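Local coordinates for protein transcriptional regulator (TetR/AcrR family) (Bacillus halodurans, PDB 5GP9) that probably binds operator DNA through a helix-turn-helix motif to repress fatty acid degradation genes, and holds a fatty acid in its effector domain, at residues A[83-88]-A[180-184]. Sequence-based numbering, arbitrary orientation.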
loop_
_atom_site.group_PDB
_atom_site.type_symbol
_atom_site.label_atom_id
_atom_site.label_comp_id
_atom_site.label_asym_id
_atom_site.label_seq_id
_atom_site.Cartn_x
_atom_site.Cartn_y
_atom_site.Cartn_z
ATOM N N LEU A 83 -14.790 -15.053 -3.770
ATOM C CA LEU A 83 -13.581 -14.421 -3.206
ATOM C C LEU A 83 -12.350 -15.096 -3.865
ATOM O O LEU A 83 -11.365 -14.406 -4.206
ATOM C CB LEU A 83 -13.514 -14.508 -1.658
ATOM C CG LEU A 83 -12.289 -13.824 -0.969
ATOM C CD1 LEU A 83 -12.263 -12.349 -1.316
ATOM C CD2 LEU A 83 -12.376 -13.965 0.541
ATOM N N LYS A 84 -12.379 -16.424 -4.085
ATOM C CA LYS A 84 -11.264 -17.071 -4.649
ATOM C C LYS A 84 -11.062 -16.610 -6.082
ATOM O O LYS A 84 -9.934 -16.379 -6.425
ATOM C CB LYS A 84 -11.353 -18.610 -4.568
ATOM C CG LYS A 84 -10.088 -19.300 -5.064
ATOM C CD LYS A 84 -10.129 -20.834 -4.970
ATOM C CE LYS A 84 -10.045 -21.363 -3.538
ATOM N NZ LYS A 84 -8.738 -21.095 -2.881
ATOM N N ILE A 85 -12.162 -16.386 -6.843
ATOM C CA ILE A 85 -12.148 -15.818 -8.176
ATOM C C ILE A 85 -11.524 -14.424 -8.239
ATOM O O ILE A 85 -10.688 -14.133 -9.106
ATOM C CB ILE A 85 -13.580 -15.754 -8.775
ATOM C CG1 ILE A 85 -13.972 -17.188 -9.208
ATOM C CG2 ILE A 85 -13.679 -14.812 -9.978
ATOM C CD1 ILE A 85 -15.425 -17.344 -9.653
ATOM N N LEU A 86 -11.841 -13.643 -7.228
ATOM C CA LEU A 86 -11.305 -12.269 -7.140
ATOM C C LEU A 86 -9.803 -12.316 -6.851
ATOM O O LEU A 86 -9.048 -11.645 -7.560
ATOM C CB LEU A 86 -12.062 -11.439 -6.089
ATOM C CG LEU A 86 -11.652 -9.959 -5.988
ATOM C CD1 LEU A 86 -12.857 -9.029 -5.778
ATOM C CD2 LEU A 86 -10.668 -9.889 -4.843
ATOM N N VAL A 87 -9.359 -13.098 -5.880
ATOM C CA VAL A 87 -7.914 -13.217 -5.584
ATOM C C VAL A 87 -7.129 -13.737 -6.800
ATOM O O VAL A 87 -6.096 -13.227 -7.182
ATOM C CB VAL A 87 -7.706 -14.089 -4.343
ATOM C CG1 VAL A 87 -6.266 -14.337 -4.056
ATOM C CG2 VAL A 87 -8.399 -13.394 -3.128
ATOM N N ASN A 88 -7.671 -14.792 -7.390
ATOM C CA ASN A 88 -7.069 -15.398 -8.536
ATOM C C ASN A 88 -6.962 -14.469 -9.726
ATOM O O ASN A 88 -5.880 -14.355 -10.276
ATOM C CB ASN A 88 -7.802 -16.701 -8.847
ATOM C CG ASN A 88 -7.182 -17.419 -10.001
ATOM O OD1 ASN A 88 -6.007 -17.854 -9.921
ATOM N ND2 ASN A 88 -7.909 -17.464 -11.127
ATOM N N VAL A 180 -2.396 -17.697 -4.419
ATOM C CA VAL A 180 -3.834 -17.542 -4.488
ATOM C C VAL A 180 -4.515 -18.291 -3.383
ATOM O O VAL A 180 -5.280 -17.707 -2.625
ATOM C CB VAL A 180 -4.412 -17.916 -5.893
ATOM C CG1 VAL A 180 -5.942 -17.957 -5.908
ATOM C CG2 VAL A 180 -4.028 -16.894 -6.962
ATOM N N LYS A 181 -4.265 -19.605 -3.270
ATOM C CA LYS A 181 -4.977 -20.368 -2.257
ATOM C C LYS A 181 -4.626 -19.922 -0.873
ATOM O O LYS A 181 -5.546 -19.683 -0.098
ATOM C CB LYS A 181 -4.840 -21.868 -2.484
ATOM C CG LYS A 181 -5.390 -22.745 -1.392
ATOM C CD LYS A 181 -4.892 -24.173 -1.615
ATOM C CE LYS A 181 -5.264 -25.139 -0.515
ATOM N NZ LYS A 181 -6.602 -25.709 -0.768
ATOM N N PRO A 182 -3.330 -19.818 -0.518
ATOM C CA PRO A 182 -3.034 -19.394 0.848
ATOM C C PRO A 182 -3.535 -17.985 1.227
ATOM O O PRO A 182 -3.956 -17.803 2.364
ATOM C CB PRO A 182 -1.522 -19.508 0.963
ATOM C CG PRO A 182 -1.008 -19.826 -0.341
ATOM C CD PRO A 182 -2.110 -20.232 -1.244
ATOM N N VAL A 183 -3.565 -17.061 0.274
ATOM C CA VAL A 183 -4.064 -15.672 0.617
ATOM C C VAL A 183 -5.553 -15.722 0.865
ATOM O O VAL A 183 -6.028 -15.203 1.823
ATOM C CB VAL A 183 -3.709 -14.659 -0.478
ATOM C CG1 VAL A 183 -4.461 -13.367 -0.269
ATOM C CG2 VAL A 183 -2.206 -14.421 -0.537
ATOM N N HIS A 184 -6.262 -16.422 -0.024
ATOM C CA HIS A 184 -7.653 -16.671 0.115
ATOM C C HIS A 184 -8.031 -17.245 1.486
ATOM O O HIS A 184 -8.968 -16.725 2.140
ATOM C CB HIS A 184 -8.076 -17.661 -1.025
ATOM C CG HIS A 184 -9.473 -18.128 -0.925
ATOM N ND1 HIS A 184 -10.539 -17.303 -1.163
ATOM C CD2 HIS A 184 -9.983 -19.334 -0.601
ATOM C CE1 HIS A 184 -11.661 -17.983 -0.991
ATOM N NE2 HIS A 184 -11.344 -19.212 -0.651
#
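His184 lays one face of its imidazole against the aliphatic part of Lys84, where helix 79-95 meets helix 180-189 in the all-helical C-terminal domain of this TetR-family protein. Lys84 CB sits 3.8 Å from the ring centroid and 17° off the ring normal, a CH-pi contact offset toward the rim. Leu83 meets the ring at its edge, CB lying in plane and CG 3.9 Å from His184 ND1. A flat, polarisable ring can take both. Lysine's length lets CB lie on the ring while bends at chi3 (-71°) and chi4 (-66°) bring NZ beside the CD2 edge, on CB's side but beyond the ring's outline; at 3.1 Å from CD2 this is a close non-bonded approach.

The tight packing continues where the CA atoms of Asn88 and Val180 are 5.6 Å apart. Val180 straddles Asn88, its CG1 3.7 Å from Asn88 CB. Val87 CG1 faces Val180 CG1 at 4.1 Å and also meets Val183, while Leu160 of helix 149-169 packs on both Val87 and Val183. Leu151 of the second subunit touches Val183, placing this packing beside the dimer interface.

Toward solvent the contact is looser. Asn88 suits the partly exposed border, presenting CB to the valine. Lys84 NZ rests 3.9 Å from CA of exposed Lys181 and against its first methylenes; the rest of that chain leads away, its NZ 5.5 Å from Lys84 NZ. With no hydrogen bond or salt bridge across the segments, shape and apolar packing probably hold the helices here. Lys84 would tend to disfavour a charged imidazole, but neighbouring Glu80 may offset this, leaving the net effect open.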